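Extracellular ligand-binding receptor (Rhodopseudomonas palustris, PDB 4F06) binds p-hydroxybenzoic acid and probably serves as the solute-binding component of an ABC transporter that takes up lignin-derived aromatic compounds. Local coordinates at residues M123-V128 against Q338-R343; T162-A165 against K169-E172; P185-I190 against L209-A214; T252-V257 against S322-V327. One frame throughout, in Å; residues are numbered along the deposited sequence. Where two conformers were deposited one is given.

Contact 1. Residues M123-V128 against Q338-R343; sequences MFQNTV and QNVYLR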
loop_
_atom_site.group_PDB
_atom_site.type_symbol
_atom_site.label_atom_id
_atom_site.label_comp_id
_atom_site.label_asym_id
_atom_site.label_seq_id
_atom_site.Cartn_x
_atom_site.Cartn_y
_atom_site.Cartn_z
HETATM N N MSE A 123 -3.860 -5.862 -3.470
HETATM C CA MSE A 123 -5.199 -5.960 -2.926
HETATM C C MSE A 123 -5.596 -7.399 -2.634
HETATM O O MSE A 123 -6.144 -7.696 -1.592
HETATM C CB MSE A 123 -6.208 -5.309 -3.864
HETATM C CG MSE A 123 -5.891 -3.830 -4.144
HETATM SE SE MSE A 123 -5.692 -2.734 -2.552
HETATM C CE MSE A 123 -7.339 -3.217 -1.686
ATOM N N PHE A 124 -5.313 -8.321 -3.560
ATOM C CA PHE A 124 -5.585 -9.726 -3.260
ATOM C C PHE A 124 -4.849 -10.224 -2.017
ATOM O O PHE A 124 -5.396 -10.990 -1.216
ATOM C CB PHE A 124 -5.131 -10.586 -4.457
ATOM C CG PHE A 124 -6.233 -10.915 -5.427
ATOM C CD1 PHE A 124 -6.606 -10.000 -6.433
ATOM C CD2 PHE A 124 -6.853 -12.187 -5.436
ATOM C CE1 PHE A 124 -7.614 -10.341 -7.339
ATOM C CE2 PHE A 124 -7.845 -12.491 -6.368
ATOM C CZ PHE A 124 -8.225 -11.567 -7.315
ATOM N N GLN A 125 -3.595 -9.790 -1.876
ATOM C CA GLN A 125 -2.770 -10.217 -0.758
ATOM C C GLN A 125 -3.407 -9.868 0.595
ATOM O O GLN A 125 -3.457 -10.710 1.489
ATOM C CB GLN A 125 -1.404 -9.553 -0.893
ATOM C CG GLN A 125 -0.351 -10.010 0.125
ATOM C CD GLN A 125 0.985 -9.393 -0.257
ATOM O OE1 GLN A 125 1.078 -8.182 -0.561
ATOM N NE2 GLN A 125 2.025 -10.209 -0.276
ATOM N N ASN A 126 -3.928 -8.644 0.735
ATOM C CA ASN A 126 -4.573 -8.227 1.979
ATOM C C ASN A 126 -6.036 -8.656 2.057
ATOM O O ASN A 126 -6.572 -8.844 3.166
ATOM C CB ASN A 126 -4.485 -6.706 2.181
ATOM C CG ASN A 126 -3.088 -6.211 2.542
ATOM O OD1 ASN A 126 -2.632 -5.104 2.087
ATOM N ND2 ASN A 126 -2.431 -6.963 3.376
ATOM N N THR A 127 -6.713 -8.834 0.915
ATOM C CA THR A 127 -8.161 -9.124 0.937
ATOM C C THR A 127 -8.483 -10.584 1.214
ATOM O O THR A 127 -9.495 -10.889 1.864
ATOM C CB THR A 127 -8.802 -8.675 -0.393
ATOM O OG1 THR A 127 -8.665 -7.268 -0.513
ATOM C CG2 THR A 127 -10.302 -9.018 -0.424
ATOM N N VAL A 128 -7.660 -11.515 0.719
ATOM C CA VAL A 128 -7.973 -12.937 0.992
ATOM C C VAL A 128 -8.045 -13.162 2.517
ATOM O O VAL A 128 -8.999 -13.803 2.977
ATOM C CB VAL A 128 -6.954 -13.823 0.245
ATOM C CG1 VAL A 128 -6.949 -15.258 0.795
ATOM C CG2 VAL A 128 -7.282 -13.822 -1.259
ATOM N N GLN A 338 4.786 -11.367 2.283
ATOM C CA GLN A 338 4.825 -10.734 3.605
ATOM C C GLN A 338 3.663 -11.231 4.426
ATOM O O GLN A 338 2.618 -11.687 3.933
ATOM C CB GLN A 338 4.740 -9.212 3.444
ATOM C CG GLN A 338 3.423 -8.717 2.787
ATOM C CD GLN A 338 3.556 -7.261 2.408
ATOM O OE1 GLN A 338 4.335 -6.545 3.014
ATOM N NE2 GLN A 338 2.784 -6.794 1.407
ATOM N N ASN A 339 3.787 -11.061 5.743
ATOM C CA ASN A 339 2.642 -11.326 6.635
ATOM C C ASN A 339 1.506 -10.340 6.358
ATOM O O ASN A 339 1.734 -9.158 5.992
ATOM C CB ASN A 339 3.079 -11.074 8.080
ATOM C CG ASN A 339 4.203 -11.978 8.531
ATOM O OD1 ASN A 339 4.501 -13.018 7.898
ATOM N ND2 ASN A 339 4.816 -11.594 9.652
ATOM N N VAL A 340 0.278 -10.819 6.536
ATOM C CA VAL A 340 -0.899 -9.944 6.596
ATOM C C VAL A 340 -1.486 -10.082 7.972
ATOM O O VAL A 340 -1.630 -11.219 8.468
ATOM C CB VAL A 340 -1.917 -10.326 5.478
ATOM C CG1 VAL A 340 -3.202 -9.505 5.619
ATOM C CG2 VAL A 340 -1.275 -10.096 4.102
ATOM N N TYR A 341 -1.760 -8.975 8.639
ATOM C CA TYR A 341 -2.233 -9.014 10.013
ATOM C C TYR A 341 -3.712 -8.604 10.054
ATOM O O TYR A 341 -4.144 -7.724 9.314
ATOM C CB TYR A 341 -1.410 -8.039 10.891
ATOM C CG TYR A 341 0.076 -8.268 10.824
ATOM C CD1 TYR A 341 0.879 -7.622 9.856
ATOM C CD2 TYR A 341 0.699 -9.110 11.749
ATOM C CE1 TYR A 341 2.231 -7.835 9.781
ATOM C CE2 TYR A 341 2.073 -9.274 11.707
ATOM C CZ TYR A 341 2.848 -8.648 10.738
ATOM O OH TYR A 341 4.210 -8.859 10.709
ATOM N N LEU A 342 -4.451 -9.221 10.964
ATOM C CA LEU A 342 -5.768 -8.710 11.359
ATOM C C LEU A 342 -5.535 -7.695 12.453
ATOM O O LEU A 342 -4.841 -8.010 13.437
ATOM C CB LEU A 342 -6.668 -9.849 11.861
ATOM C CG LEU A 342 -8.000 -9.332 12.467
ATOM C CD1 LEU A 342 -8.900 -8.696 11.402
ATOM C CD2 LEU A 342 -8.688 -10.473 13.200
ATOM N N ARG A 343 -6.125 -6.499 12.315
ATOM C CA ARG A 343 -6.011 -5.455 13.345
ATOM C C ARG A 343 -7.396 -4.987 13.726
ATOM O O ARG A 343 -8.371 -5.149 12.981
ATOM C CB ARG A 343 -5.231 -4.235 12.828
ATOM C CG ARG A 343 -3.899 -4.595 12.131
ATOM C CD ARG A 343 -4.025 -4.743 10.612
ATOM N NE ARG A 343 -4.612 -3.537 9.995
ATOM C CZ ARG A 343 -3.945 -2.395 9.794
ATOM N NH1 ARG A 343 -2.617 -2.299 9.983
ATOM N NH2 ARG A 343 -4.623 -1.312 9.415
#
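Q125 and Q338 join their side-chain amides at the start of helix 123-136. NE2 of Q338 donates to OE1 of Q125 at 3.0 Å, with an N-H...O angle of 159°. The oxygen lies in the amide plane of the donor. The donor, however, stands above the carbonyl plane of Q125, off its lone pairs. The two amide planes are 57° apart, and the two side chains cross at about a right angle. Q125 gets there on an extended chain, its CG turned away from the backbone N.

Beside this amide pair, V340 packs against Q125 and N126. Its CG2 lies 3.5 Å from Q125 O and 3.4 Å from N126 ND2. CG1 of V340 also touches ND2 of N126, at 3.5 Å, so the amide nitrogen rests against both methyls. Q125 O is buried here and has no hydrogen-bond partner in the model.

The second shell fixes both glutamines. Q125 OE1 also accepts from H335 NE2, while Q125 NE2 donates to the backbone oxygens of Q363 and I336. Q338 NE2 has a second acceptor in S120 O, and Q338 OE1 takes a bond from R324 NH1. Both amides are thus held at each end, which sets their rotation.

The axes of segments 123-128 and 338-343 come within 8.6 Å, with their N-to-C directions 44° apart. N126 has its side chain about 8 Å from bound p-hydroxybenzoic acid. The arrangement is a helix packed on the sheet of an alpha/beta lobe in a periplasmic binding protein, close to the ligand pocket.

Contact 2. Residues T162-A165 against K169-E172; sequences TFEA and KVVE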
loop_
_atom_site.group_PDB
_atom_site.type_symbol
_atom_site.label_atom_id
_atom_site.label_comp_id
_atom_site.label_asym_id
_atom_site.label_seq_id
_atom_site.Cartn_x
_atom_site.Cartn_y
_atom_site.Cartn_z
ATOM N N THR A 162 -13.186 -15.609 -2.274
ATOM C CA THR A 162 -12.714 -16.280 -1.037
ATOM C C THR A 162 -13.876 -16.487 -0.069
ATOM O O THR A 162 -14.056 -17.573 0.473
ATOM C CB THR A 162 -11.603 -15.438 -0.373
ATOM O OG1 THR A 162 -10.574 -15.157 -1.331
ATOM C CG2 THR A 162 -11.016 -16.109 0.846
ATOM N N PHE A 163 -14.676 -15.441 0.135
ATOM C CA PHE A 163 -15.816 -15.532 1.066
ATOM C C PHE A 163 -16.861 -16.556 0.594
ATOM O O PHE A 163 -17.380 -17.340 1.384
ATOM C CB PHE A 163 -16.426 -14.130 1.293
ATOM C CG PHE A 163 -17.433 -14.088 2.421
ATOM C CD1 PHE A 163 -17.054 -14.392 3.730
ATOM C CD2 PHE A 163 -18.753 -13.640 2.177
ATOM C CE1 PHE A 163 -17.990 -14.309 4.762
ATOM C CE2 PHE A 163 -19.668 -13.524 3.216
ATOM C CZ PHE A 163 -19.288 -13.874 4.506
ATOM N N GLU A 164 -17.151 -16.546 -0.711
ATOM C CA GLU A 164 -18.138 -17.503 -1.225
ATOM C C GLU A 164 -17.582 -18.928 -1.151
ATOM O O GLU A 164 -18.351 -19.856 -0.873
ATOM C CB GLU A 164 -18.595 -17.121 -2.655
ATOM C CG GLU A 164 -19.362 -15.787 -2.638
ATOM C CD GLU A 164 -19.620 -15.210 -4.001
ATOM O OE1 GLU A 164 -19.537 -15.950 -4.995
ATOM O OE2 GLU A 164 -19.887 -13.975 -4.100
ATOM N N ALA A 165 -16.271 -19.141 -1.298
ATOM C CA ALA A 165 -15.753 -20.495 -1.190
ATOM C C ALA A 165 -15.879 -21.015 0.266
ATOM O O ALA A 165 -15.897 -22.219 0.481
ATOM C CB ALA A 165 -14.309 -20.521 -1.638
ATOM N N LYS A 169 -22.243 -15.370 1.749
ATOM C CA LYS A 169 -23.037 -14.766 0.685
ATOM C C LYS A 169 -22.654 -13.299 0.567
ATOM O O LYS A 169 -22.518 -12.590 1.562
ATOM C CB LYS A 169 -24.520 -14.873 1.067
ATOM C CG LYS A 169 -25.064 -16.303 1.154
ATOM C CD LYS A 169 -26.519 -16.308 1.612
ATOM C CE LYS A 169 -27.121 -17.708 1.647
ATOM N NZ LYS A 169 -28.613 -17.649 1.746
ATOM N N VAL A 170 -22.483 -12.849 -0.681
ATOM C CA VAL A 170 -22.304 -11.426 -0.986
ATOM C C VAL A 170 -23.654 -10.944 -1.489
ATOM O O VAL A 170 -24.107 -11.385 -2.568
ATOM C CB VAL A 170 -21.186 -11.194 -1.986
ATOM C CG1 VAL A 170 -21.136 -9.719 -2.401
ATOM C CG2 VAL A 170 -19.848 -11.596 -1.362
ATOM N N VAL A 171 -24.300 -10.049 -0.728
ATOM C CA VAL A 171 -25.661 -9.655 -1.026
ATOM C C VAL A 171 -25.735 -8.357 -1.784
ATOM O O VAL A 171 -26.782 -8.007 -2.299
ATOM C CB VAL A 171 -26.563 -9.601 0.227
ATOM C CG1 VAL A 171 -26.717 -11.013 0.779
ATOM C CG2 VAL A 171 -26.035 -8.593 1.232
ATOM N N GLU A 172 -24.628 -7.634 -1.861
ATOM C CA GLU A 172 -24.583 -6.342 -2.550
ATOM C C GLU A 172 -23.128 -6.072 -2.918
ATOM O O GLU A 172 -22.219 -6.411 -2.143
ATOM C CB GLU A 172 -25.072 -5.230 -1.616
ATOM C CG GLU A 172 -25.318 -3.931 -2.383
ATOM C CD GLU A 172 -25.752 -2.804 -1.494
ATOM O OE1 GLU A 172 -25.547 -2.918 -0.262
ATOM O OE2 GLU A 172 -26.265 -1.796 -2.048
#
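F163 lays the edge of its ring against the backbone of K169, where the chain has turned from helix 150-165 into strand 169-176. From CB, which points at the strand, CG stands anti to the backbone N (chi1 -169°), and the ring reaches across. CD2 is the first ring atom to meet it, with V170 CG2 4.2 Å away and K169 N at 3.9 Å. CE2 goes furthest in. It lies 3.4 Å from K169 O and 3.5 Å from K169 N. The carbonyl oxygen sits in the plane of the ring, at its edge.

E164 comes to V170 from beside F163. Its extended chain brings OE2 to 3.6 Å from V170 CG2, and the two side chains cross at about a right angle. Around them, F163 also packs on A131 and A134 of helix 123-136 and on V142 of strand 141-147. This is the helix-to-strand return of a beta-alpha-beta unit.

No hydrogen bond or salt bridge spans the two segments. The slightly positive C-H edge of the ring faces a partly negative carbonyl oxygen, which is probably mildly favourable. OE2 of exposed E164 touches CB and CG2 of V170, so the contact rests on van der Waals packing.

Contact 3. Residues P185-I190 against L209-A214; sequences PIMQRI and LGFVKA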
loop_
_atom_site.group_PDB
_atom_site.type_symbol
_atom_site.label_atom_id
_atom_site.label_comp_id
_atom_site.label_asym_id
_atom_site.label_seq_id
_atom_site.Cartn_x
_atom_site.Cartn_y
_atom_site.Cartn_z
ATOM N N PRO A 185 -26.003 8.054 0.535
ATOM C CA PRO A 185 -26.848 7.149 -0.246
ATOM C C PRO A 185 -26.326 5.713 -0.272
ATOM O O PRO A 185 -27.128 4.759 -0.216
ATOM C CB PRO A 185 -26.859 7.806 -1.630
ATOM C CG PRO A 185 -26.732 9.270 -1.324
ATOM C CD PRO A 185 -25.716 9.312 -0.205
ATOM N N ILE A 186 -25.005 5.530 -0.334
ATOM C CA ILE A 186 -24.434 4.183 -0.272
ATOM C C ILE A 186 -24.760 3.516 1.054
ATOM O O ILE A 186 -25.117 2.330 1.094
ATOM C CB ILE A 186 -22.913 4.188 -0.490
ATOM C CG1 ILE A 186 -22.623 4.792 -1.849
ATOM C CG2 ILE A 186 -22.358 2.777 -0.463
ATOM C CD1 ILE A 186 -23.529 4.235 -2.917
HETATM N N MSE A 187 -24.652 4.266 2.154
HETATM C CA MSE A 187 -24.997 3.685 3.461
HETATM C C MSE A 187 -26.436 3.248 3.532
HETATM O O MSE A 187 -26.719 2.207 4.116
HETATM C CB MSE A 187 -24.606 4.625 4.615
HETATM C CG MSE A 187 -23.157 4.996 4.711
HETATM SE SE MSE A 187 -21.976 3.437 4.781
HETATM C CE MSE A 187 -20.467 4.370 4.174
ATOM N N GLN A 188 -27.338 4.028 2.938
ATOM C CA GLN A 188 -28.749 3.657 2.922
ATOM C C GLN A 188 -28.942 2.372 2.120
ATOM O O GLN A 188 -29.738 1.523 2.507
ATOM C CB GLN A 188 -29.608 4.783 2.336
ATOM C CG GLN A 188 -31.107 4.477 2.384
ATOM C CD GLN A 188 -31.590 4.277 3.816
ATOM O OE1 GLN A 188 -31.289 5.092 4.719
ATOM N NE2 GLN A 188 -32.332 3.193 4.044
ATOM N N ARG A 189 -28.238 2.241 0.997
ATOM C CA ARG A 189 -28.338 1.044 0.170
ATOM C C ARG A 189 -27.830 -0.174 0.966
ATOM O O ARG A 189 -28.456 -1.241 0.955
ATOM C CB ARG A 189 -27.535 1.233 -1.116
ATOM C CG ARG A 189 -28.244 2.135 -2.129
ATOM C CD ARG A 189 -27.343 2.528 -3.285
ATOM N NE ARG A 189 -26.975 1.373 -4.104
ATOM C CZ ARG A 189 -26.050 1.398 -5.059
ATOM N NH1 ARG A 189 -25.362 2.512 -5.312
ATOM N NH2 ARG A 189 -25.797 0.301 -5.746
ATOM N N ILE A 190 -26.721 0.002 1.695
ATOM C CA ILE A 190 -26.202 -1.069 2.541
ATOM C C ILE A 190 -27.194 -1.451 3.642
ATOM O O ILE A 190 -27.428 -2.663 3.865
ATOM C CB ILE A 190 -24.821 -0.706 3.086
ATOM C CG1 ILE A 190 -23.829 -0.654 1.918
ATOM C CG2 ILE A 190 -24.403 -1.739 4.139
ATOM C CD1 ILE A 190 -22.465 -0.055 2.258
ATOM N N LEU A 209 -11.646 8.574 4.710
ATOM C CA LEU A 209 -12.159 9.331 5.834
ATOM C C LEU A 209 -13.680 9.557 5.675
ATOM O O LEU A 209 -14.469 9.420 6.625
ATOM C CB LEU A 209 -11.429 10.674 5.945
ATOM C CG LEU A 209 -11.803 11.452 7.240
ATOM C CD1 LEU A 209 -11.390 10.677 8.487
ATOM C CD2 LEU A 209 -11.105 12.792 7.286
ATOM N N GLY A 210 -14.087 9.943 4.471
ATOM C CA GLY A 210 -15.525 10.166 4.211
ATOM C C GLY A 210 -16.351 8.940 4.378
ATOM O O GLY A 210 -17.430 8.992 4.961
ATOM N N PHE A 211 -15.863 7.809 3.878
ATOM C CA PHE A 211 -16.637 6.573 3.962
ATOM C C PHE A 211 -16.811 6.176 5.436
ATOM O O PHE A 211 -17.916 5.872 5.852
ATOM C CB PHE A 211 -15.932 5.449 3.158
ATOM C CG PHE A 211 -16.715 4.166 3.124
ATOM C CD1 PHE A 211 -16.657 3.258 4.176
ATOM C CD2 PHE A 211 -17.508 3.866 2.009
ATOM C CE1 PHE A 211 -17.424 2.084 4.095
ATOM C CE2 PHE A 211 -18.218 2.685 1.918
ATOM C CZ PHE A 211 -18.182 1.783 2.979
ATOM N N VAL A 212 -15.743 6.199 6.215
ATOM C CA VAL A 212 -15.851 5.748 7.614
ATOM C C VAL A 212 -16.771 6.687 8.407
ATOM O O VAL A 212 -17.587 6.234 9.217
ATOM C CB VAL A 212 -14.467 5.594 8.251
ATOM C CG1 VAL A 212 -14.571 5.335 9.763
ATOM C CG2 VAL A 212 -13.736 4.431 7.566
ATOM N N LYS A 213 -16.596 8.003 8.205
ATOM C CA LYS A 213 -17.447 8.928 8.934
ATOM C C LYS A 213 -18.907 8.721 8.571
ATOM O O LYS A 213 -19.765 8.807 9.441
ATOM C CB LYS A 213 -17.002 10.348 8.651
ATOM C CG LYS A 213 -15.767 10.741 9.430
ATOM C CD LYS A 213 -15.369 12.179 9.130
ATOM C CE LYS A 213 -14.300 12.729 10.082
ATOM N NZ LYS A 213 -14.834 13.080 11.442
ATOM N N ALA A 214 -19.238 8.448 7.306
ATOM C CA ALA A 214 -20.622 8.192 6.920
ATOM C C ALA A 214 -21.150 6.899 7.523
ATOM O O ALA A 214 -22.331 6.823 7.883
ATOM C CB ALA A 214 -20.736 8.157 5.410
#
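This is an apolar helix-to-helix contact centred on a Met-aromatic pair, M187 with F211. It joins helix 184-193 to helix 206-217 on the same face of the larger sheet, and strand 197-201 runs between them in the chain. M187 is a selenomethionine in this crystal.

The terminal methyl does most of the touching. M187 CE sits 3.5 Å from the centroid of the F211 ring, only 8° off the ring normal. This is a CH-pi contact over the centre of one face. The selenium stands further off, 4.9 Å from the same centroid and oblique to it. The chain of M187 bends at its second torsion (chi2 -55°), and chi3 of 158° then carries CE past the selenium to the ring.

The same methyl has two more neighbours. It is 3.4 Å from F211 O and 4.0 Å from A214 CB. Further back, M187 CG rests 3.8 Å from A214 O. The small A214 side chain is consistent with the close approach here, with the alpha carbons of M187 and A214 7.2 Å apart. No hydrogen bond crosses between the segments.

Beyond the pair, F211 packs on M176 and T200 of the sheet strands, and M187 touches L220. Successive helices packed side by side over a mostly parallel sheet are typical of the alpha/beta lobes of periplasmic binding proteins.

Contact 4. Residues T252-V257 against S322-V327; sequences TYHYAV and SPRGEV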
loop_
_atom_site.group_PDB
_atom_site.type_symbol
_atom_site.label_atom_id
_atom_site.label_comp_id
_atom_site.label_asym_id
_atom_site.label_seq_id
_atom_site.Cartn_x
_atom_site.Cartn_y
_atom_site.Cartn_z
ATOM N N THR A 252 -7.456 -5.741 7.590
ATOM C CA THR A 252 -6.299 -6.573 7.329
ATOM C C THR A 252 -5.262 -5.741 6.582
ATOM O O THR A 252 -5.580 -5.000 5.647
ATOM C CB THR A 252 -6.660 -7.855 6.567
ATOM O OG1 THR A 252 -7.441 -7.475 5.428
ATOM C CG2 THR A 252 -7.431 -8.815 7.480
ATOM N N TYR A 253 -4.007 -5.874 6.965
ATOM C CA TYR A 253 -2.972 -5.104 6.316
ATOM C C TYR A 253 -1.615 -5.650 6.669
ATOM O O TYR A 253 -1.418 -6.319 7.712
ATOM C CB TYR A 253 -3.001 -3.638 6.741
ATOM C CG TYR A 253 -2.758 -2.592 5.660
ATOM C CD1 TYR A 253 -3.284 -2.746 4.349
ATOM C CD2 TYR A 253 -2.133 -1.363 5.963
ATOM C CE1 TYR A 253 -3.182 -1.733 3.391
ATOM C CE2 TYR A 253 -2.078 -0.326 5.037
ATOM C CZ TYR A 253 -2.597 -0.511 3.767
ATOM O OH TYR A 253 -2.518 0.541 2.869
ATOM N N HIS A 254 -0.646 -5.322 5.826
ATOM C CA HIS A 254 0.739 -5.782 5.945
ATOM C C HIS A 254 1.600 -4.921 6.883
ATOM O O HIS A 254 2.707 -5.312 7.213
ATOM C CB HIS A 254 1.365 -5.811 4.532
ATOM C CG HIS A 254 1.296 -4.465 3.914
ATOM N ND1 HIS A 254 0.095 -3.862 3.593
ATOM C CD2 HIS A 254 2.291 -3.538 3.686
ATOM C CE1 HIS A 254 0.344 -2.602 3.189
ATOM N NE2 HIS A 254 1.679 -2.394 3.223
ATOM N N TYR A 255 1.110 -3.755 7.290
ATOM C CA TYR A 255 1.899 -2.893 8.162
ATOM C C TYR A 255 0.997 -2.140 9.110
ATOM O O TYR A 255 0.002 -1.539 8.681
ATOM C CB TYR A 255 2.775 -1.882 7.365
ATOM C CG TYR A 255 3.624 -1.015 8.293
ATOM C CD1 TYR A 255 4.635 -1.598 9.067
ATOM C CD2 TYR A 255 3.368 0.356 8.471
ATOM C CE1 TYR A 255 5.393 -0.839 9.956
ATOM C CE2 TYR A 255 4.164 1.119 9.348
ATOM C CZ TYR A 255 5.130 0.504 10.113
ATOM O OH TYR A 255 5.865 1.265 11.001
ATOM N N ALA A 256 1.423 -2.073 10.373
ATOM C CA ALA A 256 0.851 -1.162 11.376
ATOM C C ALA A 256 1.985 -0.408 12.048
ATOM O O ALA A 256 3.013 -1.010 12.373
ATOM C CB ALA A 256 0.023 -1.904 12.442
ATOM N N VAL A 257 1.790 0.881 12.294
ATOM C CA VAL A 257 2.796 1.680 12.998
ATOM C C VAL A 257 3.052 1.063 14.380
ATOM O O VAL A 257 4.175 1.120 14.900
ATOM C CB VAL A 257 2.340 3.133 13.114
ATOM C CG1 VAL A 257 3.285 3.955 13.983
ATOM C CG2 VAL A 257 2.227 3.730 11.717
ATOM N N SER A 322 11.910 -6.753 7.455
ATOM C CA SER A 322 11.411 -5.382 7.307
ATOM C C SER A 322 10.894 -4.882 8.656
ATOM O O SER A 322 10.519 -5.688 9.503
ATOM C CB SER A 322 10.270 -5.458 6.272
ATOM O OG SER A 322 9.524 -4.244 6.207
ATOM N N PRO A 323 10.730 -3.569 8.818
ATOM C CA PRO A 323 9.981 -3.072 9.983
ATOM C C PRO A 323 8.597 -3.721 10.081
ATOM O O PRO A 323 8.049 -3.848 11.180
ATOM C CB PRO A 323 9.887 -1.569 9.714
ATOM C CG PRO A 323 11.170 -1.288 8.961
ATOM C CD PRO A 323 11.329 -2.466 8.032
ATOM N N ARG A 324 8.019 -4.148 8.937
ATOM C CA ARG A 324 6.659 -4.740 8.976
ATOM C C ARG A 324 6.598 -6.196 9.412
ATOM O O ARG A 324 5.495 -6.712 9.687
ATOM C CB ARG A 324 6.003 -4.608 7.586
ATOM C CG ARG A 324 6.496 -5.673 6.577
ATOM C CD ARG A 324 6.037 -5.354 5.144
ATOM N NE ARG A 324 6.920 -4.352 4.539
ATOM C CZ ARG A 324 6.691 -3.816 3.323
ATOM N NH1 ARG A 324 5.576 -4.139 2.651
ATOM N NH2 ARG A 324 7.570 -2.912 2.837
ATOM N N GLY A 325 7.750 -6.908 9.378
ATOM C CA GLY A 325 7.794 -8.379 9.535
ATOM C C GLY A 325 8.795 -8.960 8.548
ATOM O O GLY A 325 9.393 -8.238 7.745
ATOM N N GLU A 326 8.978 -10.274 8.596
ATOM C CA GLU A 326 9.838 -10.968 7.614
ATOM C C GLU A 326 9.216 -10.863 6.229
ATOM O O GLU A 326 7.995 -11.026 6.087
ATOM C CB GLU A 326 10.021 -12.428 8.046
ATOM C CG GLU A 326 10.699 -12.529 9.401
ATOM C CD GLU A 326 11.210 -13.889 9.793
ATOM O OE1 GLU A 326 10.723 -14.928 9.292
ATOM O OE2 GLU A 326 12.095 -13.900 10.669
ATOM N N VAL A 327 10.032 -10.573 5.216
ATOM C CA VAL A 327 9.541 -10.390 3.839
ATOM C C VAL A 327 10.509 -11.009 2.858
ATOM O O VAL A 327 11.660 -11.313 3.190
ATOM C CB VAL A 327 9.341 -8.900 3.488
ATOM C CG1 VAL A 327 8.266 -8.261 4.361
ATOM C CG2 VAL A 327 10.660 -8.140 3.546
HETATM O O HOH W 1 3.291 -4.647 10.621
#
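H254, just after strand 250-253, is the first residue of its segment to meet the turn at R324. Its backbone O lies 3.4 Å from R324 CB. Its ring atom CD2 lies 3.5 Å from R324 NH1. The imidazole and guanidinium planes are 46° apart, so the groups meet obliquely, without stacking.

Y255 comes next. Its ring meets the turn with its edge, and CD1 is 3.6 Å from R324 CB. CE1 reaches P323 O at 4.2 Å. The hydroxyl bonds to N264. A256 then joins through a bridging water, which accepts from A256 N and donates to R324 O, both at 3.2 Å.

R324 is itself firmly held. S322 to G325 form a type I beta turn. S322 OG accepts from R324 N as an ST turn, and also from R324 NE, where it lies in the guanidinium plane. The arginine reaches this position with CG between its backbone N and carbonyl carbon (chi1 79°) and a bend at chi3. NH2 of R324 makes a salt bridge to D290, and NH1 bonds to Q338. The arginine charge is therefore probably well compensated.

Helix 283-301 covers one flank through V286, and helix 262-273 covers Y255 and P323 through F267. Strand 336-348 adjoins H254 through Q338.

Contacts 1 and 4 are buried, their centres about 11 Å from the centre of the chain, and each has a side chain about 8 Å from a bound ligand. They work on neighbouring strands, 336-348 and 250-253, and Y341 OH meets R324 O between them. Contact 1 has one direct amide hydrogen bond beside valine packing. Contact 4 has a water bridge across it, plus packing round R324. Contacts 2 and 3 lie further out, their centres about 24 and 23 Å from that of the chain, and rest on packing. Contact 3 is buried, whereas contact 2 is partly open. Contacts 1, 2 and 4 all reach the same sheet. E172 packs on R189 and I190 between contacts 2 and 3, and V128 touches T162, joining contacts 1 and 2.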